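Local coordinates for protein 23S rRNA-specific endonuclease VapC20 (Mycobacterium tuberculosis H37Rv, PDB 5WZF) that cleaves 23S rRNA in the sarcin-ricin loop as the magnesium-dependent endonuclease toxin of a type II toxin-antitoxin system, at residues B[39-44]-B[126-130]; B[46-52]-B[81-87]; B[54-58]-B[70-76]; B[95-99]-B[109-115]; B[114-119]-B[132-138]. One frame throughout, in Å; residues are numbered along the deposited sequence.

All five contacts belong to one PIN domain, whose parallel sheet is flanked by helices. Contact 2 joins two strands of that sheet. Contact 1 packs helix 33-41 on strand 125-127 and meets contact 2 where Trp40 CH2 lies 4.2 Å from Val82 CG2. Contact 3 is nested in the chain loop closed by contact 2, and their centres are about 12 Å apart. Contacts 4 and 5 share Ser114 and Phe115 on helix 109-121, with centres about 9 Å apart. They meet at the predicted Mg(2+) site: Asp111 OD2 is 3.5 Å from Asp132 OD2, and the nearest side-chain atoms of Phe133 and Asp18 are about 3 Å apart. Contacts 3 and 5 lie on opposite sides of the chain's centre.

Contact 1. Residues B[39-44]-B[126-130]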
# COMPACT_ATOMS: atom_id res chain seq x y z
N LEU B 39 -13.63 17.20 12.90
CA LEU B 39 -13.56 15.86 13.48
C LEU B 39 -12.28 15.66 14.28
O LEU B 39 -12.29 15.05 15.34
CB LEU B 39 -13.64 14.80 12.38
CG LEU B 39 -15.04 14.55 11.81
CD1 LEU B 39 -14.95 13.66 10.57
CD2 LEU B 39 -15.92 13.92 12.87
N TRP B 40 -11.17 16.18 13.75
CA TRP B 40 -9.88 16.08 14.42
C TRP B 40 -9.91 16.77 15.78
O TRP B 40 -9.28 16.31 16.73
CB TRP B 40 -8.78 16.70 13.54
CG TRP B 40 -7.39 16.41 14.01
CD1 TRP B 40 -6.48 17.31 14.48
CD2 TRP B 40 -6.75 15.13 14.06
NE1 TRP B 40 -5.32 16.68 14.82
CE2 TRP B 40 -5.45 15.33 14.57
CE3 TRP B 40 -7.15 13.83 13.73
CZ2 TRP B 40 -4.55 14.29 14.75
CZ3 TRP B 40 -6.25 12.80 13.91
CH2 TRP B 40 -4.97 13.03 14.42
N ALA B 41 -10.65 17.87 15.86
CA ALA B 41 -10.73 18.65 17.10
C ALA B 41 -11.57 17.95 18.16
O ALA B 41 -11.40 18.21 19.35
CB ALA B 41 -11.28 20.04 16.81
N SER B 42 -12.48 17.07 17.74
CA SER B 42 -13.37 16.40 18.68
C SER B 42 -13.03 14.92 18.84
O SER B 42 -13.82 14.14 19.37
CB SER B 42 -14.83 16.55 18.25
OG SER B 42 -15.05 15.91 17.00
N LYS B 43 -11.84 14.53 18.38
CA LYS B 43 -11.42 13.13 18.44
C LYS B 43 -11.18 12.68 19.88
O LYS B 43 -10.90 13.51 20.76
CB LYS B 43 -10.15 12.92 17.60
CG LYS B 43 -8.91 13.57 18.18
CD LYS B 43 -7.71 13.36 17.27
CE LYS B 43 -6.51 14.16 17.75
NZ LYS B 43 -6.82 15.61 17.82
N PRO B 44 -11.30 11.37 20.14
CA PRO B 44 -11.01 10.77 21.45
C PRO B 44 -9.50 10.73 21.72
O PRO B 44 -8.72 11.00 20.81
CB PRO B 44 -11.60 9.36 21.32
CG PRO B 44 -11.53 9.07 19.88
CD PRO B 44 -11.83 10.37 19.19
N ALA B 126 -14.10 4.47 13.02
CA ALA B 126 -13.05 4.85 12.09
C ALA B 126 -13.21 6.30 11.65
O ALA B 126 -14.31 6.76 11.37
CB ALA B 126 -13.05 3.93 10.88
N TYR B 127 -12.09 7.03 11.59
CA TYR B 127 -12.10 8.31 10.90
C TYR B 127 -11.85 8.02 9.43
O TYR B 127 -10.73 7.73 9.01
CB TYR B 127 -11.05 9.26 11.46
CG TYR B 127 -11.59 10.14 12.57
CD1 TYR B 127 -12.73 9.78 13.27
CD2 TYR B 127 -10.96 11.33 12.91
CE1 TYR B 127 -13.23 10.58 14.28
CE2 TYR B 127 -11.46 12.14 13.92
CZ TYR B 127 -12.59 11.76 14.60
OH TYR B 127 -13.10 12.55 15.61
N ALA B 128 -12.92 8.05 8.65
CA ALA B 128 -12.87 7.68 7.25
C ALA B 128 -14.06 8.25 6.53
O ALA B 128 -15.08 8.55 7.15
CB ALA B 128 -12.84 6.16 7.09
N PHE B 129 -13.94 8.40 5.22
CA PHE B 129 -15.04 8.84 4.39
C PHE B 129 -15.27 7.77 3.32
O PHE B 129 -14.56 6.77 3.29
CB PHE B 129 -14.73 10.21 3.76
CG PHE B 129 -14.35 11.27 4.77
CD1 PHE B 129 -15.30 11.82 5.62
CD2 PHE B 129 -13.04 11.74 4.84
CE1 PHE B 129 -14.94 12.81 6.54
CE2 PHE B 129 -12.68 12.72 5.75
CZ PHE B 129 -13.63 13.26 6.60
N ASP B 130 -16.29 7.98 2.48
CA ASP B 130 -16.55 7.15 1.30
C ASP B 130 -17.12 5.74 1.56
O ASP B 130 -17.34 4.98 0.62
CB ASP B 130 -15.27 7.03 0.45
CG ASP B 130 -14.70 8.38 0.08
OD1 ASP B 130 -15.49 9.33 -0.14
OD2 ASP B 130 -13.46 8.51 0.02
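The end of helix 33-41 and the turn after it pack against the ring and hydroxyl of Tyr127. Leu39 contributes most from this side. Its carbonyl O accepts a hydrogen bond of 2.6 Å from Tyr127 OH, in line with the edge of the ring. The same O receives the backbone bond from Ser42 N at 3.1 Å, so the tyrosine hydroxyl ties into the last turn of the helix. The CA-to-CB bond of Leu39 points toward 126-130: CB is 3.8 Å from Tyr127 CE2, and CD1 is 4.1 Å from Phe129 CE1. Trp40 points its side chain away, but its backbone N is 4.1 Å from Tyr127 CE2. Past the helix, Lys43 CA comes within 3.3 Å of Tyr127 OH. The end of Lys43 leads away, and its NZ donates a 2.8 Å hydrogen bond to Trp40 O. Pro44 touches loosely, with CD 4.4 Å from Tyr127 OH. This is helix-on-sheet packing of the PIN domain, with one hydrogen bond across it beside apolar packing. Strand 125-127 pairs with strand 14-17 through Tyr127 and Phe16. Helix 19-25 packs alongside through Phe21, which meets both Leu39 and Tyr127, while helix 132-135 touches Ala126 and Ala128 through Phe133.

Contact 2. Residues B[46-52]-B[81-87]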
# COMPACT_ATOMS: atom_id res chain seq x y z
N VAL B 46 -7.44 8.18 22.28
CA VAL B 46 -6.71 7.09 21.65
C VAL B 46 -6.89 7.09 20.13
O VAL B 46 -7.97 6.78 19.62
CB VAL B 46 -7.14 5.73 22.21
CG1 VAL B 46 -6.29 4.62 21.63
CG2 VAL B 46 -7.04 5.73 23.73
N VAL B 47 -5.82 7.43 19.42
CA VAL B 47 -5.86 7.56 17.97
C VAL B 47 -4.86 6.62 17.29
O VAL B 47 -3.65 6.73 17.49
CB VAL B 47 -5.58 9.01 17.54
CG1 VAL B 47 -5.61 9.13 16.03
CG2 VAL B 47 -6.60 9.94 18.16
N MET B 48 -5.38 5.71 16.47
CA MET B 48 -4.55 4.69 15.84
C MET B 48 -4.64 4.75 14.32
O MET B 48 -5.66 5.15 13.77
CB MET B 48 -4.97 3.31 16.34
CG MET B 48 -4.03 2.18 15.93
SD MET B 48 -4.57 0.62 16.65
CE MET B 48 -4.62 1.05 18.39
N THR B 49 -3.56 4.36 13.66
CA THR B 49 -3.57 4.16 12.22
C THR B 49 -2.60 3.02 11.91
O THR B 49 -2.16 2.33 12.83
CB THR B 49 -3.21 5.45 11.44
OG1 THR B 49 -3.52 5.29 10.05
CG2 THR B 49 -1.73 5.81 11.61
N SER B 50 -2.28 2.79 10.64
CA SER B 50 -1.39 1.69 10.29
C SER B 50 -0.29 2.12 9.33
O SER B 50 -0.37 3.18 8.70
CB SER B 50 -2.16 0.53 9.67
OG SER B 50 -2.47 0.79 8.31
N ASN B 51 0.74 1.29 9.21
CA ASN B 51 1.83 1.55 8.27
C ASN B 51 1.31 1.57 6.84
O ASN B 51 1.73 2.40 6.04
CB ASN B 51 2.95 0.53 8.44
CG ASN B 51 2.47 -0.90 8.26
OD1 ASN B 51 1.39 -1.27 8.70
ND2 ASN B 51 3.29 -1.72 7.60
N HIS B 52 0.39 0.67 6.52
CA HIS B 52 -0.16 0.63 5.16
C HIS B 52 -0.94 1.90 4.85
O HIS B 52 -0.85 2.43 3.74
CB HIS B 52 -1.05 -0.60 4.97
CG HIS B 52 -0.30 -1.89 4.89
ND1 HIS B 52 0.45 -2.25 3.79
CD2 HIS B 52 -0.17 -2.91 5.77
CE1 HIS B 52 1.00 -3.43 4.00
NE2 HIS B 52 0.64 -3.86 5.19
N VAL B 81 1.69 10.81 19.84
CA VAL B 81 0.26 10.88 20.15
C VAL B 81 -0.54 9.88 19.32
O VAL B 81 -1.43 9.20 19.83
CB VAL B 81 -0.27 12.31 19.90
CG1 VAL B 81 -1.78 12.33 19.95
CG2 VAL B 81 0.31 13.26 20.93
N VAL B 82 -0.23 9.80 18.03
CA VAL B 82 -0.89 8.84 17.16
C VAL B 82 -0.17 7.50 17.20
O VAL B 82 1.04 7.43 16.99
CB VAL B 82 -0.95 9.35 15.71
CG1 VAL B 82 -1.57 8.29 14.80
CG2 VAL B 82 -1.73 10.65 15.63
N ARG B 83 -0.91 6.44 17.50
CA ARG B 83 -0.35 5.09 17.52
C ARG B 83 -0.33 4.52 16.11
O ARG B 83 -1.36 4.40 15.47
CB ARG B 83 -1.16 4.19 18.45
CG ARG B 83 -1.45 4.82 19.81
CD ARG B 83 -2.09 3.81 20.76
NE ARG B 83 -2.49 4.44 22.02
CZ ARG B 83 -2.89 3.77 23.09
NH1 ARG B 83 -3.24 4.42 24.19
NH2 ARG B 83 -2.95 2.44 23.06
N VAL B 84 0.86 4.16 15.64
CA VAL B 84 1.00 3.63 14.29
C VAL B 84 1.29 2.13 14.34
O VAL B 84 2.39 1.71 14.69
CB VAL B 84 2.10 4.34 13.51
CG1 VAL B 84 2.17 3.80 12.09
CG2 VAL B 84 1.86 5.85 13.50
N GLU B 85 0.28 1.34 14.00
CA GLU B 85 0.39 -0.11 14.04
C GLU B 85 1.08 -0.65 12.79
O GLU B 85 0.62 -0.40 11.68
CB GLU B 85 -1.00 -0.74 14.19
CG GLU B 85 -1.03 -2.26 14.10
CD GLU B 85 -0.63 -2.93 15.40
OE1 GLU B 85 -0.47 -2.21 16.42
OE2 GLU B 85 -0.49 -4.17 15.42
N HIS B 86 2.18 -1.38 12.98
CA HIS B 86 2.78 -2.12 11.87
C HIS B 86 2.06 -3.46 11.72
O HIS B 86 2.15 -4.32 12.59
CB HIS B 86 4.28 -2.36 12.11
CG HIS B 86 4.92 -3.22 11.07
ND1 HIS B 86 5.52 -2.71 9.94
CD2 HIS B 86 5.04 -4.57 10.98
CE1 HIS B 86 5.98 -3.71 9.20
NE2 HIS B 86 5.70 -4.84 9.81
N VAL B 87 1.33 -3.61 10.63
CA VAL B 87 0.55 -4.82 10.41
C VAL B 87 1.48 -6.04 10.31
O VAL B 87 2.35 -6.09 9.44
CB VAL B 87 -0.31 -4.72 9.14
CG1 VAL B 87 -1.17 -5.96 8.98
CG2 VAL B 87 -1.18 -3.47 9.20
O HOH W 1 -3.57 8.43 20.78
O HOH W 2 2.94 -4.48 7.38
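Strands 46-50 and 82-85 are parallel neighbours in the sheet of the PIN domain, with 82-85 at its edge within the chain. Helices 51-63 and 67-74 connect them. The strand directions differ by 30°, and the axes approach to 4.5 Å. Val81 O takes a hydrogen bond from water 1 (2.5 Å), which accepts one from Val47 N (2.8 Å). Val82 lies on the same face as Val47, Thr49 and Val84; its CG2 is 4.2 Å from Val47 CG1. Arg83 bonds on both sides of Met48: its N donates to Val47 O (2.8 Å), and its O accepts from Thr49 N (2.8 Å). Its guanidinium lies against Val46 CG1. Val84 packs its CG2 4.1 Å from Thr49 CG2. Glu85 repeats the pattern, with N to Thr49 O at 2.9 Å and O to Asn51 N at 3.0 Å; its carboxylate pairs with Lys120. Beyond His86, Asn51 continues the pairing: its ND2 bonds an acidic side chain of the neighbouring subunit, and its OD1 accepts from Val87 N at 3.0 Å.

Contact 3. Residues B[54-58]-B[70-76]; sequences LGETW and AVAAAAI
This is a buried helix-helix contact between 54-58, within helix 51-63, and 70-76, on helix 67-74. The segments run nearly antiparallel, at 169° between their N-to-C directions, with axes 9.0 Å apart at closest approach. Trp58 faces Ala70, with CA atoms 5.0 Å apart. Residues 54-58 and 70-74 are helical. Trp58 takes a t chi1 (164°) with chi2 at -86°, which lays its ring over Ala70: Ala70 CB sits 3.6 Å from the centroid of the six-membered ring, a CH-pi contact. Trp58 CE3 is also 3.2 Å from Ala70 O and 4.1 Å from Ala74 CB. The two helices form an antiparallel hairpin inside the connection between PIN-domain strands 46-50 and 82-85. Next to Trp58 in sequence, Thr57 CG2 meets Ala73 CB at 3.7 Å. One turn before Trp58, Leu54 meets Ile76, both m, t, with Leu54 CD2 4.0 Å from Ile76 CG2. No hydrogen bond crosses the interface. Trp58 NE1 instead donates to a backbone atom of the neighbouring subunit, so this helix pair lies at the homodimer interface.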
# COMPACT_ATOMS: atom_id res chain seq x y z
N LEU B 54 -0.54 4.94 6.29
CA LEU B 54 0.38 6.07 6.19
C LEU B 54 1.07 6.06 4.83
O LEU B 54 1.24 7.10 4.20
CB LEU B 54 1.41 6.06 7.31
CG LEU B 54 0.91 6.51 8.69
CD1 LEU B 54 2.07 6.65 9.68
CD2 LEU B 54 0.14 7.82 8.57
N GLY B 55 1.45 4.87 4.38
CA GLY B 55 2.05 4.72 3.08
C GLY B 55 1.13 5.17 1.97
O GLY B 55 1.54 5.89 1.06
N GLU B 56 -0.13 4.75 2.05
CA GLU B 56 -1.11 5.08 1.02
C GLU B 56 -1.39 6.58 1.05
O GLU B 56 -1.63 7.20 0.01
CB GLU B 56 -2.40 4.28 1.24
CG GLU B 56 -3.45 4.44 0.15
CD GLU B 56 -4.76 3.74 0.48
OE1 GLU B 56 -5.08 3.62 1.68
OE2 GLU B 56 -5.46 3.31 -0.45
N THR B 57 -1.34 7.14 2.25
CA THR B 57 -1.54 8.58 2.45
C THR B 57 -0.40 9.40 1.84
O THR B 57 -0.66 10.41 1.18
CB THR B 57 -1.66 8.91 3.95
OG1 THR B 57 -2.83 8.26 4.47
CG2 THR B 57 -1.78 10.42 4.16
N TRP B 58 0.84 8.97 2.05
CA TRP B 58 1.97 9.60 1.37
C TRP B 58 1.74 9.67 -0.13
O TRP B 58 1.85 10.73 -0.75
CB TRP B 58 3.28 8.84 1.64
CG TRP B 58 4.37 9.23 0.67
CD1 TRP B 58 4.60 8.71 -0.57
CD2 TRP B 58 5.36 10.25 0.86
NE1 TRP B 58 5.66 9.34 -1.17
CE2 TRP B 58 6.15 10.29 -0.31
CE3 TRP B 58 5.65 11.13 1.91
CZ2 TRP B 58 7.22 11.17 -0.46
CZ3 TRP B 58 6.72 12.01 1.75
CH2 TRP B 58 7.48 12.02 0.58
N ALA B 70 3.18 15.84 1.37
CA ALA B 70 3.38 14.43 1.64
C ALA B 70 4.31 14.23 2.83
O ALA B 70 4.12 13.32 3.64
CB ALA B 70 3.93 13.72 0.40
N VAL B 71 5.31 15.10 2.96
CA VAL B 71 6.26 15.02 4.06
C VAL B 71 5.55 15.18 5.41
O VAL B 71 5.92 14.56 6.40
CB VAL B 71 7.38 16.07 3.90
CG1 VAL B 71 8.15 16.27 5.19
CG2 VAL B 71 8.32 15.66 2.78
N ALA B 72 4.49 15.99 5.42
CA ALA B 72 3.68 16.16 6.61
C ALA B 72 3.08 14.83 7.07
O ALA B 72 3.04 14.53 8.26
CB ALA B 72 2.58 17.17 6.37
N ALA B 73 2.63 14.02 6.11
CA ALA B 73 2.05 12.72 6.41
C ALA B 73 3.11 11.74 6.90
O ALA B 73 2.86 10.92 7.78
CB ALA B 73 1.34 12.16 5.19
N ALA B 74 4.31 11.84 6.32
CA ALA B 74 5.43 10.99 6.73
C ALA B 74 5.75 11.19 8.21
O ALA B 74 6.13 10.25 8.91
CB ALA B 74 6.65 11.30 5.87
N ALA B 75 5.58 12.42 8.68
CA ALA B 75 5.94 12.78 10.04
C ALA B 75 5.01 12.18 11.09
O ALA B 75 5.36 12.12 12.26
CB ALA B 75 5.97 14.28 10.18
N ILE B 76 3.83 11.76 10.66
CA ILE B 76 2.86 11.15 11.57
C ILE B 76 3.47 9.90 12.21
O ILE B 76 3.17 9.57 13.36
CB ILE B 76 1.55 10.79 10.85
CG1 ILE B 76 0.90 12.04 10.26
CG2 ILE B 76 0.58 10.09 11.79
CD1 ILE B 76 -0.36 11.76 9.45

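Contact 4. Residues B[95-99]-B[109-115]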
# COMPACT_ATOMS: atom_id res chain seq x y z
N ALA B 95 -5.99 -10.81 6.49
CA ALA B 95 -6.51 -9.84 5.53
C ALA B 95 -6.64 -10.45 4.14
O ALA B 95 -7.61 -10.19 3.43
CB ALA B 95 -5.61 -8.61 5.48
N TRP B 96 -5.67 -11.26 3.74
CA TRP B 96 -5.72 -11.92 2.43
C TRP B 96 -6.88 -12.92 2.36
O TRP B 96 -7.61 -12.96 1.36
CB TRP B 96 -4.41 -12.65 2.12
CG TRP B 96 -3.30 -11.76 1.62
CD1 TRP B 96 -2.10 -11.53 2.24
CD2 TRP B 96 -3.27 -11.01 0.40
NE1 TRP B 96 -1.33 -10.67 1.48
CE2 TRP B 96 -2.03 -10.34 0.35
CE3 TRP B 96 -4.18 -10.83 -0.64
CZ2 TRP B 96 -1.68 -9.51 -0.71
CZ3 TRP B 96 -3.83 -10.01 -1.70
CH2 TRP B 96 -2.59 -9.36 -1.72
N GLU B 97 -7.04 -13.72 3.41
CA GLU B 97 -8.13 -14.70 3.45
C GLU B 97 -9.46 -13.97 3.41
O GLU B 97 -10.41 -14.41 2.76
CB GLU B 97 -8.03 -15.57 4.71
CG GLU B 97 -6.76 -16.39 4.80
CD GLU B 97 -6.63 -17.14 6.11
OE1 GLU B 97 -7.54 -17.01 6.96
OE2 GLU B 97 -5.63 -17.87 6.29
N TRP B 98 -9.52 -12.83 4.10
CA TRP B 98 -10.71 -12.00 4.14
C TRP B 98 -11.04 -11.48 2.73
O TRP B 98 -12.19 -11.55 2.29
CB TRP B 98 -10.50 -10.83 5.11
CG TRP B 98 -11.73 -10.04 5.44
CD1 TRP B 98 -12.56 -10.23 6.51
CD2 TRP B 98 -12.25 -8.93 4.71
NE1 TRP B 98 -13.58 -9.30 6.48
CE2 TRP B 98 -13.41 -8.49 5.39
CE3 TRP B 98 -11.86 -8.26 3.54
CZ2 TRP B 98 -14.19 -7.42 4.93
CZ3 TRP B 98 -12.63 -7.20 3.09
CH2 TRP B 98 -13.78 -6.79 3.79
N LEU B 99 -10.02 -10.98 2.04
CA LEU B 99 -10.17 -10.45 0.69
C LEU B 99 -10.69 -11.49 -0.29
O LEU B 99 -11.56 -11.21 -1.11
CB LEU B 99 -8.84 -9.89 0.18
CG LEU B 99 -8.43 -8.50 0.68
CD1 LEU B 99 -6.99 -8.20 0.29
CD2 LEU B 99 -9.37 -7.40 0.19
N PHE B 109 -6.64 -3.81 -0.63
CA PHE B 109 -5.78 -4.48 0.34
C PHE B 109 -5.59 -3.66 1.61
O PHE B 109 -5.64 -4.20 2.72
CB PHE B 109 -4.41 -4.78 -0.28
CG PHE B 109 -3.41 -5.32 0.70
CD1 PHE B 109 -3.47 -6.64 1.11
CD2 PHE B 109 -2.43 -4.50 1.22
CE1 PHE B 109 -2.55 -7.14 2.01
CE2 PHE B 109 -1.50 -5.00 2.13
CZ PHE B 109 -1.56 -6.32 2.52
N VAL B 110 -5.35 -2.36 1.46
CA VAL B 110 -5.15 -1.50 2.63
C VAL B 110 -6.39 -1.50 3.53
O VAL B 110 -6.28 -1.57 4.75
CB VAL B 110 -4.79 -0.06 2.21
CG1 VAL B 110 -4.81 0.87 3.41
CG2 VAL B 110 -3.42 -0.03 1.55
N ASP B 111 -7.57 -1.45 2.91
CA ASP B 111 -8.80 -1.52 3.68
C ASP B 111 -8.90 -2.84 4.45
O ASP B 111 -9.25 -2.85 5.63
CB ASP B 111 -10.02 -1.35 2.78
CG ASP B 111 -10.24 0.10 2.36
OD1 ASP B 111 -9.55 0.99 2.89
OD2 ASP B 111 -11.12 0.34 1.51
N ALA B 112 -8.58 -3.94 3.79
CA ALA B 112 -8.65 -5.25 4.43
C ALA B 112 -7.72 -5.32 5.65
O ALA B 112 -8.08 -5.90 6.67
CB ALA B 112 -8.31 -6.35 3.45
N THR B 113 -6.54 -4.73 5.54
CA THR B 113 -5.61 -4.74 6.67
C THR B 113 -6.11 -3.80 7.76
O THR B 113 -5.89 -4.04 8.95
CB THR B 113 -4.17 -4.35 6.25
OG1 THR B 113 -4.16 -3.02 5.70
CG2 THR B 113 -3.62 -5.33 5.22
N SER B 114 -6.78 -2.73 7.36
CA SER B 114 -7.33 -1.79 8.33
C SER B 114 -8.43 -2.46 9.14
O SER B 114 -8.47 -2.34 10.36
CB SER B 114 -7.87 -0.54 7.63
OG SER B 114 -6.81 0.22 7.09
N PHE B 115 -9.30 -3.19 8.45
CA PHE B 115 -10.38 -3.92 9.11
C PHE B 115 -9.81 -4.92 10.11
O PHE B 115 -10.33 -5.07 11.21
CB PHE B 115 -11.26 -4.65 8.09
CG PHE B 115 -11.86 -3.76 7.04
CD1 PHE B 115 -12.04 -2.40 7.28
CD2 PHE B 115 -12.26 -4.28 5.82
CE1 PHE B 115 -12.61 -1.59 6.31
CE2 PHE B 115 -12.82 -3.47 4.85
CZ PHE B 115 -12.99 -2.12 5.09
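Phe109, Ala112 and Ala95 have the most surface buried where helices 89-101 and 109-121 cross. The axes of the two short segments approach to 8.9 Å and make an angle of 117°. The closest CA pair is Ala95 with Ala112, 5.2 Å apart. Small residues at this point let the backbones come close. Ala95 CB is 4.1 Å from Ala112 CB and 3.8 Å from Thr113 CG2. Ala112 CB also meets Leu99 CG at 3.5 Å and Trp98 CE3 at 4.0 Å, so three residues of 95-99 gather round one methyl group. Phe109 has the largest buried area of the three. Its t chi1 (173°) brings the ring nearer to helix 89-101, where its CE1 lies 3.6 Å from Trp96 CE2, over one face of the indole. The two rings are oblique, with planes at 37°. Leu99 CD1 reaches the edge of the Phe109 ring, 3.9 Å from Phe109 CD1. Farther along, the edge of Phe115 points at the face of Trp98 in an offset edge-to-face pair, with Phe115 CD2 3.6 Å from Trp98 CH2. Asp111, a predicted Mg(2+) ligand of this PIN nuclease, takes no part and lies near Asp18 and Asp132. No hydrogen bond crosses between the segments. The helix carrying Asp111 is therefore held against helix 89-101 here by apolar and aromatic packing.

Contact 5. Residues B[114-119]-B[132-138]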
# COMPACT_ATOMS: atom_id res chain seq x y z
N SER B 114 -6.78 -2.73 7.36
CA SER B 114 -7.33 -1.79 8.33
C SER B 114 -8.43 -2.46 9.14
O SER B 114 -8.47 -2.34 10.36
CB SER B 114 -7.87 -0.54 7.63
OG SER B 114 -6.81 0.22 7.09
N PHE B 115 -9.30 -3.19 8.45
CA PHE B 115 -10.38 -3.92 9.11
C PHE B 115 -9.81 -4.92 10.11
O PHE B 115 -10.33 -5.07 11.21
CB PHE B 115 -11.26 -4.65 8.09
CG PHE B 115 -11.86 -3.76 7.04
CD1 PHE B 115 -12.04 -2.40 7.28
CD2 PHE B 115 -12.26 -4.28 5.82
CE1 PHE B 115 -12.61 -1.59 6.31
CE2 PHE B 115 -12.82 -3.47 4.85
CZ PHE B 115 -12.99 -2.12 5.09
N ALA B 116 -8.73 -5.59 9.70
CA ALA B 116 -8.09 -6.59 10.54
C ALA B 116 -7.47 -5.98 11.78
O ALA B 116 -7.50 -6.57 12.86
CB ALA B 116 -7.04 -7.35 9.74
N VAL B 117 -6.89 -4.79 11.64
CA VAL B 117 -6.32 -4.08 12.78
C VAL B 117 -7.42 -3.71 13.77
O VAL B 117 -7.26 -3.88 14.98
CB VAL B 117 -5.55 -2.81 12.34
CG1 VAL B 117 -5.18 -1.97 13.56
CG2 VAL B 117 -4.30 -3.18 11.55
N MET B 118 -8.54 -3.20 13.25
CA MET B 118 -9.64 -2.77 14.10
C MET B 118 -10.25 -3.95 14.85
O MET B 118 -10.60 -3.83 16.02
CB MET B 118 -10.71 -2.04 13.28
CG MET B 118 -10.24 -0.71 12.70
SD MET B 118 -11.49 0.14 11.70
CE MET B 118 -12.68 0.61 12.96
N ARG B 119 -10.36 -5.10 14.18
CA ARG B 119 -10.85 -6.31 14.83
C ARG B 119 -9.89 -6.74 15.94
O ARG B 119 -10.32 -7.12 17.03
CB ARG B 119 -11.03 -7.44 13.82
CG ARG B 119 -12.19 -7.25 12.85
CD ARG B 119 -12.56 -8.57 12.15
NE ARG B 119 -11.46 -9.12 11.36
CZ ARG B 119 -11.18 -8.77 10.11
NH1 ARG B 119 -11.94 -7.86 9.49
NH2 ARG B 119 -10.16 -9.32 9.47
N ASP B 132 -16.52 2.61 2.84
CA ASP B 132 -16.03 1.23 2.79
C ASP B 132 -16.00 0.60 4.18
O ASP B 132 -16.30 -0.57 4.35
CB ASP B 132 -14.64 1.16 2.15
CG ASP B 132 -14.66 1.55 0.68
OD1 ASP B 132 -15.62 1.17 -0.02
OD2 ASP B 132 -13.72 2.23 0.24
N PHE B 133 -15.62 1.40 5.18
CA PHE B 133 -15.64 0.93 6.56
C PHE B 133 -17.08 0.68 7.04
O PHE B 133 -17.35 -0.30 7.75
CB PHE B 133 -14.94 1.94 7.47
CG PHE B 133 -13.44 1.89 7.38
CD1 PHE B 133 -12.77 2.44 6.30
CD2 PHE B 133 -12.70 1.29 8.39
CE1 PHE B 133 -11.38 2.39 6.22
CE2 PHE B 133 -11.31 1.23 8.32
CZ PHE B 133 -10.66 1.78 7.23
N SER B 134 -18.00 1.55 6.64
CA SER B 134 -19.42 1.35 6.96
C SER B 134 -19.94 0.05 6.35
O SER B 134 -20.68 -0.68 7.00
CB SER B 134 -20.25 2.53 6.45
OG SER B 134 -19.79 3.75 6.99
N ALA B 135 -19.55 -0.22 5.11
CA ALA B 135 -19.99 -1.44 4.44
C ALA B 135 -19.42 -2.68 5.13
O ALA B 135 -20.06 -3.73 5.16
CB ALA B 135 -19.59 -1.42 2.97
N ALA B 136 -18.23 -2.54 5.70
CA ALA B 136 -17.56 -3.66 6.34
C ALA B 136 -18.02 -3.85 7.79
O ALA B 136 -17.57 -4.77 8.47
CB ALA B 136 -16.05 -3.48 6.29
N GLY B 137 -18.91 -2.98 8.25
CA GLY B 137 -19.53 -3.16 9.55
C GLY B 137 -18.96 -2.30 10.66
O GLY B 137 -19.26 -2.53 11.83
N PHE B 138 -18.15 -1.32 10.30
CA PHE B 138 -17.60 -0.38 11.27
C PHE B 138 -18.36 0.94 11.20
O PHE B 138 -19.24 1.11 10.36
CB PHE B 138 -16.10 -0.16 11.04
CG PHE B 138 -15.28 -1.41 11.14
CD1 PHE B 138 -14.94 -1.94 12.38
CD2 PHE B 138 -14.86 -2.07 10.00
CE1 PHE B 138 -14.18 -3.10 12.48
CE2 PHE B 138 -14.11 -3.23 10.09
CZ PHE B 138 -13.77 -3.74 11.33
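Segment 114-119 is helical throughout, whereas 132-138 is a short helix followed by a turn. Their nearest CA atoms, Phe115 and Phe133, are 7.6 Å apart. Gly137 has a positive phi and ends the short helix in a Schellman motif, with Phe138 N bonded to Phe133 O at 2.9 Å. This turn brings Phe138 back toward the longer helix. Phe115, Phe133 and Phe138 form an aromatic cluster. The edge of Phe115 meets the face of Phe133, with centroids 5.0 Å apart and planes at 88°. Ala136 CB sits over the Phe115 face, 3.7 Å from its centroid, in a CH-pi contact. Met118 makes two Met-aromatic contacts: SD lies over the face of Phe138, 4.1 Å from the centroid, and at the edge of Phe133, where CE2 is 3.6 Å away. Asp132 directs its carboxylate to Arg105 and lies close to Asp111, a predicted Mg(2+) ligand of the PIN domain. With no hydrogen bond between the segments, aromatic and sulfur packing joins them beside that acidic site.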